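Local coordinates for protein MlnE (Bacillus amyloliquefaciens subsp. plantarum, PDB 5D2E) that is the N-terminal, NADP-binding B-type ketoreductase part of a macrolactin synthase and probably reduces beta-keto groups of the growing polyketide chain, at residues K372-E375 with S376-V380; A190-S193 with F194-V198. All blocks are in the same frame, centred on the assembly; numbering follows the deposited sequence.

Both contacts are local, each lying along one helix, so neither closes a long loop. From the N terminus, contact 2 (190-198) comes first, on helix 186-201 between strands 171-180 and 205-214 of the first Rossmann-like half. Contact 1 (372-380) follows much later, at the start of helix 374-381 in the NADP-binding half. They stand in series and neither nest nor cross. The centres of contacts 1 and 2 are about 15 Å apart, and the two do not touch. K372 and I377 of contact 1 pack on helix 141-164 of the first half, while A190, F194 and T197 of contact 2 pack on helix 419-437 of the NADP-binding half.

Contact 1. Residues K372-E375 with S376-V380; sequences KTKE and SIEEV
T373 opens helix 374-381 as its N-cap: its OG1 accepts the backbone N-H of S376, with 3.1 Å from S376 N to T373 OG1. A chi1 of 67°, which sets OG1 between the backbone N and the carbonyl carbon, turns the hydroxyl back over the first turn. The backbone ladder starts on the same residue, I377 N donating to T373 O at 3.1 Å. On the packed side, K372 bends at chi2 and runs forward alongside the first turns. Its CD lies 3.9 Å from I377 CG1, and its ammonium reaches S376 OG, 3.1 Å from K372 NZ. K372 NZ also forms a salt bridge with D420 and donates to the carbonyl of K365, so three partners grip the buried charge. I377 packs on Y153 and F156 of helix 141-164, while V380 touches D420 and the NADP-binding Y421 of helix 419-437. The outer side is held more loosely. K374 NZ and E378 OE2 form a salt bridge of 3.0 Å, the ammonium meeting the anti side of the carboxylate and lying 31° out of its plane; Y153 adds a cation-pi contact to this lysine. E375 and E378 run side by side, yet E375 OE2 and E378 OE1 remain 4.8 Å apart. A water links E378 OE1 to the backbone O of E375, donating to both, and E379 forms a salt bridge with K365. The chemistry is therefore split: buried K372 ties the helix start to D420 and to the carbonyl of K365, with V380 packing on Y421 two turns on, whereas outside K374 and K365 answer E378 and E379, and the charge of E375 is probably eased slightly by the nearby helix start.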
# COMPACT_ATOMS: atom_id res chain seq x y z
N LYS A 372 -7.09 15.01 -9.24
CA LYS A 372 -5.79 14.44 -9.52
C LYS A 372 -5.53 14.39 -10.98
O LYS A 372 -6.40 14.29 -11.77
CB LYS A 372 -5.70 12.97 -9.03
CG LYS A 372 -5.30 12.80 -7.59
CD LYS A 372 -3.82 12.90 -7.37
CE LYS A 372 -3.50 12.94 -5.88
NZ LYS A 372 -2.04 13.07 -5.78
N THR A 373 -4.26 14.42 -11.31
CA THR A 373 -3.79 14.09 -12.65
C THR A 373 -2.93 12.89 -12.59
O THR A 373 -2.36 12.54 -11.55
CB THR A 373 -2.93 15.19 -13.24
OG1 THR A 373 -1.70 15.29 -12.50
CG2 THR A 373 -3.63 16.52 -13.27
N LYS A 374 -2.78 12.25 -13.73
CA LYS A 374 -1.98 11.08 -13.84
C LYS A 374 -0.56 11.35 -13.43
O LYS A 374 0.05 10.52 -12.76
CB LYS A 374 -2.00 10.59 -15.28
CG LYS A 374 -1.31 9.28 -15.51
CD LYS A 374 -1.16 9.05 -17.02
CE LYS A 374 -1.00 7.55 -17.29
NZ LYS A 374 0.32 7.03 -16.81
N GLU A 375 -0.04 12.51 -13.83
CA GLU A 375 1.30 12.91 -13.46
C GLU A 375 1.54 13.06 -11.98
O GLU A 375 2.60 12.73 -11.50
CB GLU A 375 1.67 14.22 -14.17
CG GLU A 375 1.92 13.96 -15.67
CD GLU A 375 0.64 13.90 -16.51
OE1 GLU A 375 -0.46 14.34 -16.05
OE2 GLU A 375 0.74 13.37 -17.64
N SER A 376 0.56 13.58 -11.27
CA SER A 376 0.63 13.71 -9.85
C SER A 376 0.69 12.35 -9.15
O SER A 376 1.46 12.15 -8.22
CB SER A 376 -0.59 14.48 -9.40
OG SER A 376 -0.54 14.63 -8.02
N ILE A 377 -0.16 11.44 -9.60
CA ILE A 377 -0.14 10.03 -9.11
C ILE A 377 1.25 9.43 -9.36
O ILE A 377 1.85 8.89 -8.40
CB ILE A 377 -1.22 9.19 -9.79
CG1 ILE A 377 -2.59 9.77 -9.43
CG2 ILE A 377 -1.09 7.75 -9.34
CD1 ILE A 377 -3.74 9.16 -10.20
N GLU A 378 1.79 9.55 -10.58
CA GLU A 378 3.13 9.02 -10.90
C GLU A 378 4.19 9.52 -9.95
O GLU A 378 5.05 8.74 -9.51
CB GLU A 378 3.61 9.35 -12.32
CG GLU A 378 2.73 8.78 -13.41
CD GLU A 378 2.97 9.34 -14.83
OE1 GLU A 378 3.46 10.48 -15.03
OE2 GLU A 378 2.65 8.59 -15.77
N GLU A 379 4.13 10.81 -9.63
CA GLU A 379 5.04 11.40 -8.66
C GLU A 379 4.92 10.86 -7.29
O GLU A 379 5.92 10.59 -6.65
CB GLU A 379 4.86 12.93 -8.58
CG GLU A 379 5.37 13.61 -9.83
CD GLU A 379 5.16 15.12 -9.68
OE1 GLU A 379 5.79 15.69 -8.76
OE2 GLU A 379 4.30 15.64 -10.36
N VAL A 380 3.71 10.75 -6.78
CA VAL A 380 3.51 10.26 -5.41
C VAL A 380 3.93 8.81 -5.26
O VAL A 380 4.48 8.43 -4.23
CB VAL A 380 2.07 10.47 -4.99
CG1 VAL A 380 1.70 9.68 -3.76
CG2 VAL A 380 1.78 11.95 -4.82
O HOH W 1 4.88 12.32 -13.46

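Contact 2. Residues A190-S193 with F194-V198; sequences AVES and FLKTV
V191 and L195 meet one turn apart on helix 186-201, V191 CG1 lying 3.7 Å from L195 CD1. V191 carries CG1 anti to its backbone N (chi1 172°), which lays that methyl against the leucine. Around this apolar pair, V191 reaches S151 and L155 of helix 141-164, and L195 reaches C207 and A209 of strand 205-214. The main-chain acceptors are served in sequence. L195 N donates to V191 O at 2.9 Å, and K196 N to E192 O at 3.0 Å. The helix is kinked at E192 and S193, whose N-H groups lack the usual bond to the preceding turn; S193 N instead donates to A190 O, three residues back. T197 N shares its proton weakly, at 3.4 Å from T197 N to S193 O, and also toward F194 O. On the polar flank, E192 and K196 extend side by side in the same direction. Their salt bridge is weak, with 3.4 Å between K196 NZ and E192 OE2, and each charge has a stronger partner elsewhere. E192 OE1 pairs with R253, and K196 NZ donates to the carbonyl of V412. S193 OG is taken up by the carbonyl of A411, while T197 OG1 has a weak bond to the carbonyl of N415. F194 turns from this polar strip toward L152, I369 and S419. E192 probably offsets charge of R253, and less of K196. S193, K196 and T197 instead face the 411-415 loop, which implies that the two halves are joined here by side-chain hydrogen bonds to that loop's carbonyls, together with packing of A190, F194 and T197 on helix 419-437 and of F194 on I369.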
# COMPACT_ATOMS: atom_id res chain seq x y z
N ALA A 190 -2.59 -3.80 -3.38
CA ALA A 190 -2.59 -2.39 -2.88
C ALA A 190 -3.79 -1.56 -3.34
O ALA A 190 -4.15 -0.56 -2.73
CB ALA A 190 -1.28 -1.70 -3.19
N VAL A 191 -4.47 -2.00 -4.39
CA VAL A 191 -5.65 -1.31 -4.85
C VAL A 191 -6.72 -1.13 -3.83
O VAL A 191 -7.39 -0.13 -3.88
CB VAL A 191 -6.22 -2.02 -6.10
CG1 VAL A 191 -7.55 -1.47 -6.52
CG2 VAL A 191 -5.20 -1.96 -7.24
N GLU A 192 -6.84 -2.04 -2.88
CA GLU A 192 -7.78 -1.93 -1.83
C GLU A 192 -7.66 -0.56 -1.10
O GLU A 192 -8.67 0.05 -0.80
CB GLU A 192 -7.57 -3.03 -0.81
CG GLU A 192 -8.52 -2.95 0.38
CD GLU A 192 -7.97 -3.64 1.65
OE1 GLU A 192 -6.77 -4.05 1.67
OE2 GLU A 192 -8.74 -3.76 2.62
N SER A 193 -6.42 -0.12 -0.85
CA SER A 193 -6.14 1.16 -0.15
C SER A 193 -6.64 2.33 -1.00
O SER A 193 -7.25 3.21 -0.50
CB SER A 193 -4.65 1.31 0.03
OG SER A 193 -4.10 0.27 0.78
N PHE A 194 -6.47 2.26 -2.33
CA PHE A 194 -7.03 3.25 -3.26
C PHE A 194 -8.56 3.25 -3.19
O PHE A 194 -9.19 4.30 -3.07
CB PHE A 194 -6.51 2.91 -4.68
CG PHE A 194 -6.98 3.81 -5.75
CD1 PHE A 194 -6.29 5.00 -6.00
CD2 PHE A 194 -8.07 3.46 -6.52
CE1 PHE A 194 -6.74 5.86 -6.98
CE2 PHE A 194 -8.52 4.31 -7.51
CZ PHE A 194 -7.84 5.51 -7.72
N LEU A 195 -9.18 2.08 -3.30
CA LEU A 195 -10.64 2.01 -3.33
C LEU A 195 -11.30 2.50 -2.05
O LEU A 195 -12.39 3.13 -2.08
CB LEU A 195 -11.11 0.55 -3.59
CG LEU A 195 -10.69 -0.05 -4.93
CD1 LEU A 195 -10.95 -1.54 -5.00
CD2 LEU A 195 -11.43 0.66 -6.06
N LYS A 196 -10.69 2.20 -0.93
CA LYS A 196 -11.23 2.68 0.36
C LYS A 196 -11.23 4.19 0.33
O LYS A 196 -12.13 4.81 0.86
CB LYS A 196 -10.33 2.27 1.52
CG LYS A 196 -10.52 0.85 1.97
CD LYS A 196 -9.54 0.64 3.13
CE LYS A 196 -10.01 -0.48 4.00
NZ LYS A 196 -8.77 -1.01 4.61
N THR A 197 -10.23 4.79 -0.28
CA THR A 197 -10.23 6.28 -0.30
C THR A 197 -11.18 6.86 -1.35
O THR A 197 -11.84 7.85 -1.08
CB THR A 197 -8.85 6.98 -0.05
OG1 THR A 197 -8.71 8.35 -0.64
CG2 THR A 197 -7.70 6.11 -0.14
N VAL A 198 -11.34 6.19 -2.49
CA VAL A 198 -12.43 6.59 -3.45
C VAL A 198 -13.76 6.62 -2.70
O VAL A 198 -14.57 7.57 -2.84
CB VAL A 198 -12.49 5.63 -4.65
CG1 VAL A 198 -13.78 5.80 -5.44
CG2 VAL A 198 -11.25 5.81 -5.50